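Local coordinates for protein myosin regulatory light chain (Placopecten magellanicus, PDB 3PN7) that binds a magnesium ion in an EF-hand and, as the regulatory light chain of myosin, probably takes part in calcium control of molluscan muscle, at residues B[90-93]-B[94-98]; B[100-103]-B[104-107]; B[114-117]-B[118-122]; B[143-146]-B[147-150]. All coordinates share one frame; numbering follows the deposited sequence.

Contact 1. Residues B[90-93]-B[94-98]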
loop_
_atom_site.group_PDB
_atom_site.type_symbol
_atom_site.label_atom_id
_atom_site.label_comp_id
_atom_site.label_asym_id
_atom_site.label_seq_id
_atom_site.Cartn_x
_atom_site.Cartn_y
_atom_site.Cartn_z
ATOM N N SER B 90 7.304 8.692 -14.211
ATOM C CA SER B 90 6.781 9.980 -14.662
ATOM C C SER B 90 6.100 10.729 -13.515
ATOM O O SER B 90 5.645 10.125 -12.526
ATOM C CB SER B 90 5.795 9.790 -15.826
ATOM O OG SER B 90 4.596 9.214 -15.363
ATOM N N GLU B 91 6.030 12.048 -13.657
ATOM C CA GLU B 91 5.310 12.896 -12.718
ATOM C C GLU B 91 3.887 12.353 -12.517
ATOM O O GLU B 91 3.354 12.362 -11.404
ATOM C CB GLU B 91 5.306 14.345 -13.241
ATOM C CG GLU B 91 4.718 15.392 -12.297
ATOM C CD GLU B 91 5.391 16.766 -12.434
ATOM O OE1 GLU B 91 6.610 16.805 -12.713
ATOM O OE2 GLU B 91 4.705 17.805 -12.263
ATOM N N GLU B 92 3.292 11.838 -13.589
ATOM C CA GLU B 92 1.927 11.329 -13.536
ATOM C C GLU B 92 1.827 10.072 -12.663
ATOM O O GLU B 92 0.951 9.959 -11.796
ATOM C CB GLU B 92 1.445 11.015 -14.954
ATOM C CG GLU B 92 -0.060 10.825 -15.079
ATOM C CD GLU B 92 -0.519 10.650 -16.523
ATOM O OE1 GLU B 92 0.113 9.866 -17.279
ATOM O OE2 GLU B 92 -1.516 11.308 -16.898
ATOM N N THR B 93 2.726 9.126 -12.911
ATOM C CA THR B 93 2.768 7.880 -12.175
ATOM C C THR B 93 2.936 8.126 -10.676
ATOM O O THR B 93 2.230 7.532 -9.865
ATOM C CB THR B 93 3.904 6.986 -12.695
ATOM O OG1 THR B 93 3.685 6.741 -14.087
ATOM C CG2 THR B 93 3.947 5.656 -11.952
ATOM N N ILE B 94 3.844 9.026 -10.320
ATOM C CA ILE B 94 4.123 9.304 -8.918
ATOM C C ILE B 94 2.942 9.994 -8.265
ATOM O O ILE B 94 2.595 9.701 -7.129
ATOM C CB ILE B 94 5.356 10.186 -8.736
ATOM C CG1 ILE B 94 6.547 9.601 -9.496
ATOM C CG2 ILE B 94 5.678 10.322 -7.232
ATOM C CD1 ILE B 94 7.843 10.345 -9.278
ATOM N N ARG B 95 2.345 10.925 -8.994
ATOM C CA ARG B 95 1.132 11.585 -8.564
ATOM C C ARG B 95 -0.005 10.574 -8.303
ATOM O O ARG B 95 -0.712 10.662 -7.308
ATOM C CB ARG B 95 0.732 12.585 -9.633
ATOM C CG ARG B 95 -0.118 13.700 -9.142
ATOM C CD ARG B 95 0.335 15.047 -9.730
ATOM N NE ARG B 95 0.720 15.009 -11.143
ATOM C CZ ARG B 95 -0.101 14.741 -12.156
ATOM N NH1 ARG B 95 -1.379 14.445 -11.918
ATOM N NH2 ARG B 95 0.362 14.760 -13.410
ATOM N N ASN B 96 -0.172 9.600 -9.186
ATOM C CA ASN B 96 -1.191 8.578 -8.959
ATOM C C ASN B 96 -0.840 7.632 -7.808
ATOM O O ASN B 96 -1.731 7.098 -7.137
ATOM C CB ASN B 96 -1.459 7.790 -10.236
ATOM C CG ASN B 96 -1.923 8.680 -11.380
ATOM O OD1 ASN B 96 -1.781 8.320 -12.549
ATOM N ND2 ASN B 96 -2.464 9.854 -11.048
ATOM N N ALA B 97 0.462 7.434 -7.596
ATOM C CA ALA B 97 0.970 6.660 -6.466
ATOM C C ALA B 97 0.495 7.312 -5.174
ATOM O O ALA B 97 -0.078 6.653 -4.312
ATOM C CB ALA B 97 2.524 6.597 -6.502
ATOM N N PHE B 98 0.741 8.616 -5.050
ATOM C CA PHE B 98 0.216 9.388 -3.938
ATOM C C PHE B 98 -1.332 9.317 -3.863
ATOM O O PHE B 98 -1.908 9.239 -2.772
ATOM C CB PHE B 98 0.684 10.849 -4.022
ATOM C CG PHE B 98 2.072 11.097 -3.452
ATOM C CD1 PHE B 98 2.295 11.070 -2.079
ATOM C CD2 PHE B 98 3.144 11.404 -4.291
ATOM C CE1 PHE B 98 3.566 11.326 -1.549
ATOM C CE2 PHE B 98 4.420 11.652 -3.776
ATOM C CZ PHE B 98 4.632 11.619 -2.409
#
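Ser90 and Ile94 start a run of four backbone hydrogen bonds, each spanning four residues. Ile94 N donates to Ser90 O at 3.1 Å and almost straight, at 166°; Arg95 N to Glu91 O, Asn96 N to Glu92 O and Ala97 N to Thr93 O follow. Ile94 CG1, set beside its own backbone N (chi1 -52°), lies 3.2 Å from Ser90 O. The segments make up most of helix 91-99, with Ser90 as N-cap residue, and both Glu91 and Ile94 also pack on Val150 of helix 146-154. Charged side chains lie along one flank. The Arg95 chain, bent at chi2 and chi3, folds back so that Glu92 CA covers one face of the guanidinium, 3.8 Å from NH2. Glu91 CG comes within 4.2 Å of Arg95 NE, but the carboxylate stands 82° to the guanidinium and no salt bridge forms: Glu91 OE2 is 5.0 Å from Arg95 NE. With an alanine in place of Arg95, the Glu91 carboxylate would probably lose its nearby positive charge, and Glu92 CA the guanidinium lying against it. Glu92 and Asn96 run side by side, pointing the same way, with Glu92 CG 4.0 Å from Asn96 OD1.

Contact 2. Residues B[100-103]-B[104-107]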
loop_
_atom_site.group_PDB
_atom_site.type_symbol
_atom_site.label_atom_id
_atom_site.label_comp_id
_atom_site.label_asym_id
_atom_site.label_seq_id
_atom_site.Cartn_x
_atom_site.Cartn_y
_atom_site.Cartn_z
ATOM N N MET B 100 -3.272 7.018 -4.456
ATOM C CA MET B 100 -3.610 5.758 -3.827
ATOM C C MET B 100 -3.970 5.896 -2.350
ATOM O O MET B 100 -4.684 5.053 -1.801
ATOM C CB MET B 100 -2.393 4.846 -3.924
ATOM C CG MET B 100 -2.724 3.436 -4.221
ATOM S SD MET B 100 -3.104 3.350 -5.957
ATOM C CE MET B 100 -1.424 3.249 -6.586
ATOM N N PHE B 101 -3.437 6.934 -1.707
ATOM C CA PHE B 101 -3.608 7.125 -0.273
ATOM C C PHE B 101 -4.478 8.352 -0.020
ATOM O O PHE B 101 -4.616 8.812 1.119
ATOM C CB PHE B 101 -2.245 7.276 0.421
ATOM C CG PHE B 101 -1.305 6.123 0.170
ATOM C CD1 PHE B 101 -0.368 6.187 -0.846
ATOM C CD2 PHE B 101 -1.372 4.973 0.941
ATOM C CE1 PHE B 101 0.498 5.121 -1.081
ATOM C CE2 PHE B 101 -0.511 3.911 0.723
ATOM C CZ PHE B 101 0.418 3.975 -0.302
ATOM N N ASP B 102 -5.056 8.869 -1.101
ATOM C CA ASP B 102 -5.902 10.068 -1.067
ATOM C C ASP B 102 -7.265 9.692 -1.673
ATOM O O ASP B 102 -7.594 10.066 -2.797
ATOM C CB ASP B 102 -5.223 11.209 -1.849
ATOM C CG ASP B 102 -6.107 12.468 -1.984
ATOM O OD1 ASP B 102 -7.110 12.588 -1.253
ATOM O OD2 ASP B 102 -5.776 13.350 -2.814
ATOM N N GLU B 103 -8.031 8.913 -0.918
ATOM C CA GLU B 103 -9.264 8.309 -1.405
ATOM C C GLU B 103 -10.199 9.349 -2.015
ATOM O O GLU B 103 -10.698 9.176 -3.130
ATOM C CB GLU B 103 -9.963 7.596 -0.249
ATOM C CG GLU B 103 -9.988 6.078 -0.361
ATOM C CD GLU B 103 -11.182 5.583 -1.166
ATOM O OE1 GLU B 103 -12.310 5.555 -0.611
ATOM O OE2 GLU B 103 -10.993 5.233 -2.354
ATOM N N LEU B 104 -10.418 10.431 -1.271
ATOM C CA LEU B 104 -11.332 11.493 -1.670
ATOM C C LEU B 104 -10.727 12.511 -2.638
ATOM O O LEU B 104 -11.343 13.543 -2.910
ATOM C CB LEU B 104 -11.856 12.219 -0.430
ATOM C CG LEU B 104 -12.444 11.301 0.643
ATOM C CD1 LEU B 104 -12.579 12.032 1.970
ATOM C CD2 LEU B 104 -13.779 10.720 0.204
ATOM N N ASP B 105 -9.522 12.238 -3.139
ATOM C CA ASP B 105 -8.900 13.079 -4.167
ATOM C C ASP B 105 -8.791 14.553 -3.754
ATOM O O ASP B 105 -9.103 15.446 -4.536
ATOM C CB ASP B 105 -9.685 12.969 -5.481
ATOM C CG ASP B 105 -8.816 13.204 -6.708
ATOM O OD1 ASP B 105 -7.567 13.169 -6.591
ATOM O OD2 ASP B 105 -9.388 13.413 -7.797
ATOM N N THR B 106 -8.349 14.801 -2.524
ATOM C CA THR B 106 -8.122 16.162 -2.055
ATOM C C THR B 106 -6.840 16.750 -2.617
ATOM O O THR B 106 -6.635 17.966 -2.545
ATOM C CB THR B 106 -8.008 16.211 -0.523
ATOM O OG1 THR B 106 -6.882 15.424 -0.100
ATOM C CG2 THR B 106 -9.273 15.668 0.102
ATOM N N LYS B 107 -5.977 15.889 -3.163
ATOM C CA LYS B 107 -4.662 16.298 -3.683
ATOM C C LYS B 107 -3.704 16.705 -2.555
ATOM O O LYS B 107 -2.705 17.376 -2.798
ATOM C CB LYS B 107 -4.766 17.436 -4.711
ATOM C CG LYS B 107 -5.737 17.203 -5.862
ATOM C CD LYS B 107 -5.451 15.908 -6.621
ATOM C CE LYS B 107 -6.279 15.830 -7.908
ATOM N NZ LYS B 107 -6.225 14.476 -8.548
HETATM O O HOH W 1 -6.928 10.308 -5.687
#
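With chi1 at 174°, Asp102 swings its carboxylate to the far side of CB from its own backbone N to face the amides of Thr106 and Lys107, while Thr106 (chi1 62°) tucks OG1 between its backbone N and carbonyl carbon, 3.1 Å from Asp102 OD1. Each carboxylate oxygen takes a backbone N-H. Thr106 N reaches the syn lone pair of Asp102 OD1 at 2.8 Å; Lys107 N meets Asp102 OD2 at 2.6 Å, on the syn side but 18° out of the carboxylate plane. The same OD2 bonds the hydroxyl of Tyr146, and Thr106 OG1 bonds Lys108 N. The backbone from Asp102 to Asp105 makes a type I beta turn, Asp105 N to Asp102 O at 2.9 Å, the donor standing well above the carbonyl plane. A first aspartate gripped by amides further along the loop, between helix 91-99 and strand 109-110, is consistent with a degenerate EF-hand loop, and no metal is modelled here. Asp105 OD1 lies 4.2 Å from Asp102 OD2, a like-charge approach, yet Lys107 NZ meets that Asp105 OD1 in a 2.7 Å salt bridge. A water bridges Asp102 O, at 3.0 Å, and Asp105 OD1. Three donors around one buried carboxylate would probably keep Asp102 ionised and fix its rotation, and Lys107 is likely to ease the repulsion from Asp105.

Contact 3. Residues B[114-117]-B[118-122]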
loop_
_atom_site.group_PDB
_atom_site.type_symbol
_atom_site.label_atom_id
_atom_site.label_comp_id
_atom_site.label_asym_id
_atom_site.label_seq_id
_atom_site.Cartn_x
_atom_site.Cartn_y
_atom_site.Cartn_z
ATOM N N ILE B 114 1.640 10.557 5.664
ATOM C CA ILE B 114 2.764 10.308 4.758
ATOM C C ILE B 114 4.101 10.055 5.487
ATOM O O ILE B 114 4.934 9.275 5.032
ATOM C CB ILE B 114 2.910 11.412 3.681
ATOM C CG1 ILE B 114 3.940 10.961 2.650
ATOM C CG2 ILE B 114 3.250 12.772 4.305
ATOM C CD1 ILE B 114 3.521 9.693 1.899
ATOM N N LYS B 115 4.302 10.687 6.633
ATOM C CA LYS B 115 5.494 10.395 7.415
ATOM C C LYS B 115 5.479 8.955 7.901
ATOM O O LYS B 115 6.488 8.256 7.835
ATOM C CB LYS B 115 5.644 11.371 8.580
ATOM C CG LYS B 115 6.055 12.751 8.123
ATOM C CD LYS B 115 6.676 13.557 9.252
ATOM C CE LYS B 115 7.129 14.920 8.753
ATOM N NZ LYS B 115 8.012 15.602 9.740
ATOM N N ASP B 116 4.320 8.505 8.360
ATOM C CA ASP B 116 4.177 7.148 8.875
ATOM C C ASP B 116 4.425 6.136 7.765
ATOM O O ASP B 116 5.215 5.201 7.935
ATOM C CB ASP B 116 2.783 6.960 9.490
ATOM C CG ASP B 116 2.620 5.614 10.192
ATOM O OD1 ASP B 116 3.631 5.038 10.643
ATOM O OD2 ASP B 116 1.470 5.137 10.300
ATOM N N LEU B 117 3.769 6.324 6.621
ATOM C CA LEU B 117 3.977 5.423 5.477
ATOM C C LEU B 117 5.458 5.300 5.100
ATOM O O LEU B 117 5.964 4.208 4.818
ATOM C CB LEU B 117 3.193 5.906 4.256
ATOM C CG LEU B 117 1.667 5.945 4.333
ATOM C CD1 LEU B 117 1.106 6.855 3.229
ATOM C CD2 LEU B 117 1.134 4.553 4.160
ATOM N N LEU B 118 6.150 6.429 5.077
ATOM C CA LEU B 118 7.492 6.486 4.514
ATOM C C LEU B 118 8.475 5.858 5.488
ATOM O O LEU B 118 9.369 5.111 5.101
ATOM C CB LEU B 118 7.891 7.943 4.255
ATOM C CG LEU B 118 7.991 8.559 2.842
ATOM C CD1 LEU B 118 7.134 7.882 1.832
ATOM C CD2 LEU B 118 7.696 10.038 2.873
ATOM N N GLU B 119 8.299 6.181 6.763
ATOM C CA GLU B 119 9.248 5.812 7.802
ATOM C C GLU B 119 9.056 4.409 8.369
ATOM O O GLU B 119 10.030 3.735 8.690
ATOM C CB GLU B 119 9.189 6.836 8.935
ATOM C CG GLU B 119 10.313 6.730 9.939
ATOM C CD GLU B 119 10.402 7.948 10.833
ATOM O OE1 GLU B 119 9.343 8.512 11.177
ATOM O OE2 GLU B 119 11.529 8.343 11.192
ATOM N N ASN B 120 7.808 3.974 8.505
ATOM C CA ASN B 120 7.527 2.712 9.191
ATOM C C ASN B 120 7.040 1.576 8.314
ATOM O O ASN B 120 6.860 0.461 8.794
ATOM C CB ASN B 120 6.567 2.924 10.361
ATOM C CG ASN B 120 7.096 3.934 11.352
ATOM O OD1 ASN B 120 6.406 4.888 11.725
ATOM N ND2 ASN B 120 8.348 3.761 11.746
ATOM N N MET B 121 6.844 1.847 7.029
ATOM C CA MET B 121 6.323 0.826 6.145
ATOM C C MET B 121 7.164 0.698 4.896
ATOM O O MET B 121 8.024 1.532 4.642
ATOM C CB MET B 121 4.875 1.154 5.782
ATOM C CG MET B 121 4.015 1.355 7.017
ATOM S SD MET B 121 2.310 1.785 6.662
ATOM C CE MET B 121 1.902 2.578 8.209
ATOM N N GLY B 122 6.877 -0.340 4.112
ATOM C CA GLY B 122 7.613 -0.647 2.909
ATOM C C GLY B 122 9.107 -0.705 3.164
ATOM O O GLY B 122 9.573 -1.301 4.141
#
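Ile114 and Leu118 share the first of three regular backbone bonds, Leu118 N to Ile114 O at 3.1 Å, continued by Glu119 N to Lys115 O and Asn120 N to Asp116 O, before a weak one, Met121 N to Leu117 O at 3.4 Å and only 132°. On the flank of helix 111-120 that faces helix 127-134 the side chains of Ile114 and Leu118 meet at a slant, CG1 of Ile114 lying 3.9 Å from CD2 of Leu118; both also pack on Phe134. Met121 turns back toward the turn before it. Its CG sits beside the backbone N (chi1 -54°) and the chain runs extended, which brings SD to 3.9 Å from Leu117 CD2 and CE to 3.3 Å from Asp116 OD2. Leu117 and Met121 also touch side chains of both neighbouring protein chains, so this part of the chain belongs to the interface. Were Met121 cut back to an alanine, Leu117 CD2 would probably lose its sulfur neighbour and a gap would open toward those chains. The Ile114-Leu118 and Leu117-Met121 contacts are apolar and probably rest on dispersion, while the Met121 methyl beside Asp116 OD2 offers that oxygen no conventional hydrogen bond.

Contact 4. Residues B[143-146]-B[147-150]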
loop_
_atom_site.group_PDB
_atom_site.type_symbol
_atom_site.label_atom_id
_atom_site.label_comp_id
_atom_site.label_asym_id
_atom_site.label_seq_id
_atom_site.Cartn_x
_atom_site.Cartn_y
_atom_site.Cartn_z
ATOM N N LYS B 143 -1.094 19.615 6.052
ATOM C CA LYS B 143 -1.324 18.975 4.743
ATOM C C LYS B 143 -0.114 19.019 3.806
ATOM O O LYS B 143 0.392 20.084 3.435
ATOM C CB LYS B 143 -2.537 19.569 4.025
ATOM C CG LYS B 143 -3.815 19.624 4.847
ATOM C CD LYS B 143 -4.416 18.250 5.081
ATOM C CE LYS B 143 -5.836 18.398 5.612
ATOM N NZ LYS B 143 -6.412 17.100 6.074
ATOM N N PHE B 144 0.328 17.826 3.438
ATOM C CA PHE B 144 1.418 17.623 2.513
ATOM C C PHE B 144 0.886 17.743 1.083
ATOM O O PHE B 144 0.105 16.909 0.626
ATOM C CB PHE B 144 2.013 16.233 2.777
ATOM C CG PHE B 144 3.160 15.850 1.871
ATOM C CD1 PHE B 144 4.458 16.214 2.179
ATOM C CD2 PHE B 144 2.943 15.064 0.752
ATOM C CE1 PHE B 144 5.513 15.839 1.371
ATOM C CE2 PHE B 144 4.002 14.680 -0.060
ATOM C CZ PHE B 144 5.282 15.065 0.251
ATOM N N ASP B 145 1.325 18.786 0.381
ATOM C CA ASP B 145 0.915 19.037 -1.004
ATOM C C ASP B 145 1.687 18.134 -1.963
ATOM O O ASP B 145 2.755 18.502 -2.452
ATOM C CB ASP B 145 1.185 20.493 -1.357
ATOM C CG ASP B 145 0.577 20.903 -2.688
ATOM O OD1 ASP B 145 0.247 20.012 -3.509
ATOM O OD2 ASP B 145 0.431 22.129 -2.907
ATOM N N TYR B 146 1.151 16.955 -2.246
ATOM C CA TYR B 146 1.922 16.007 -3.028
ATOM C C TYR B 146 2.026 16.298 -4.521
ATOM O O TYR B 146 2.979 15.860 -5.163
ATOM C CB TYR B 146 1.455 14.578 -2.785
ATOM C CG TYR B 146 0.072 14.212 -3.267
ATOM C CD1 TYR B 146 -0.179 13.970 -4.610
ATOM C CD2 TYR B 146 -0.973 14.022 -2.358
ATOM C CE1 TYR B 146 -1.456 13.585 -5.049
ATOM C CE2 TYR B 146 -2.241 13.633 -2.776
ATOM C CZ TYR B 146 -2.478 13.422 -4.122
ATOM O OH TYR B 146 -3.723 13.036 -4.528
ATOM N N VAL B 147 1.045 17.003 -5.079
ATOM C CA VAL B 147 1.160 17.475 -6.456
ATOM C C VAL B 147 2.378 18.395 -6.596
ATOM O O VAL B 147 3.210 18.227 -7.478
ATOM C CB VAL B 147 -0.112 18.216 -6.908
ATOM C CG1 VAL B 147 0.077 18.801 -8.314
ATOM C CG2 VAL B 147 -1.312 17.272 -6.854
ATOM N N ARG B 148 2.488 19.358 -5.697
ATOM C CA ARG B 148 3.608 20.284 -5.704
ATOM C C ARG B 148 4.927 19.590 -5.329
ATOM O O ARG B 148 5.992 19.904 -5.865
ATOM C CB ARG B 148 3.318 21.417 -4.730
ATOM C CG ARG B 148 4.294 22.556 -4.793
ATOM C CD ARG B 148 3.855 23.640 -3.832
ATOM N NE ARG B 148 4.725 24.809 -3.875
ATOM C CZ ARG B 148 4.808 25.694 -2.890
ATOM N NH1 ARG B 148 4.079 25.522 -1.788
ATOM N NH2 ARG B 148 5.618 26.741 -2.998
ATOM N N PHE B 149 4.859 18.643 -4.400
ATOM C CA PHE B 149 6.045 17.876 -4.038
ATOM C C PHE B 149 6.578 17.127 -5.265
ATOM O O PHE B 149 7.777 17.101 -5.509
ATOM C CB PHE B 149 5.731 16.912 -2.886
ATOM C CG PHE B 149 6.855 15.978 -2.543
ATOM C CD1 PHE B 149 7.854 16.363 -1.663
ATOM C CD2 PHE B 149 6.907 14.707 -3.096
ATOM C CE1 PHE B 149 8.892 15.502 -1.341
ATOM C CE2 PHE B 149 7.931 13.836 -2.778
ATOM C CZ PHE B 149 8.931 14.231 -1.902
ATOM N N VAL B 150 5.685 16.540 -6.046
ATOM C CA VAL B 150 6.086 15.811 -7.241
ATOM C C VAL B 150 6.782 16.728 -8.255
ATOM O O VAL B 150 7.768 16.333 -8.872
ATOM C CB VAL B 150 4.900 15.075 -7.912
ATOM C CG1 VAL B 150 5.346 14.469 -9.243
ATOM C CG2 VAL B 150 4.346 13.989 -6.991
#
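Strand 143-144 pairs antiparallel with strand 109-110, the short beta link between paired loops, consistent with an EF-hand pair, and gives way to helix 146-154 at a capped start where Asp145 meets Arg148. Asp145 is the N-cap residue and the centre of an inverse gamma turn: its OD1 accepts Arg148 N at 3.2 Å, nearly straight at 171°, although the donor comes from above the carboxylate plane rather than within it. The carboxylate also rests on the arginine's base, Asp145 CG lying 3.5 Å from Arg148 CB. The extended arginine chain then leads off across it at about a right angle, leaving Arg148 NH1 5.1 Å from Asp145 OD2, with no salt bridge. Phe149 N closes the first helical turn on Asp145 O at 2.9 Å, in the carbonyl plane. Phe144 and Phe149 pair obliquely, planes 49° apart: Phe144 CZ sits over one face of the Phe149 ring, toward its rim, 3.3 Å from Phe149 CG. Tyr146 has chi1 67°, which sets CG between the backbone N and the carbonyl carbon, so that CD1 lies 3.3 Å from Val147 N and CE1 brushes Val147 CG2. That ring meets the Phe98 ring of helix 91-99 nearly parallel, and its hydroxyl is held by Asp102; the backbone of Phe144 pairs with Leu109 in the sheet. Beyond the cap, Val150 N donates to Tyr146 O from above the carbonyl plane, and Val150 CG2 comes to 3.0 Å from that same oxygen.

In the fold
Going from the N terminus, contact 1 builds helix 91-99, contact 2 turns the loop that follows it, contact 3 runs down helix 111-120, and contact 4 joins strand 143-144 to helix 146-154. They lie in series along the chain: none nests in or crosses another, and each closes only a short local turn. The fold brings them together. Phe98 of contact 1 reaches Ile114 of contact 3 and also Phe144 and Tyr146 of contact 4, while Glu91 packs on Val150. Ile114 lies against Phe144, Phe101 of contact 2 against Leu117, and Asp102 bonds the hydroxyl of Tyr146. Together they tie helices 91-99, 111-120 and 146-154 round one core, well away from the magnesium site.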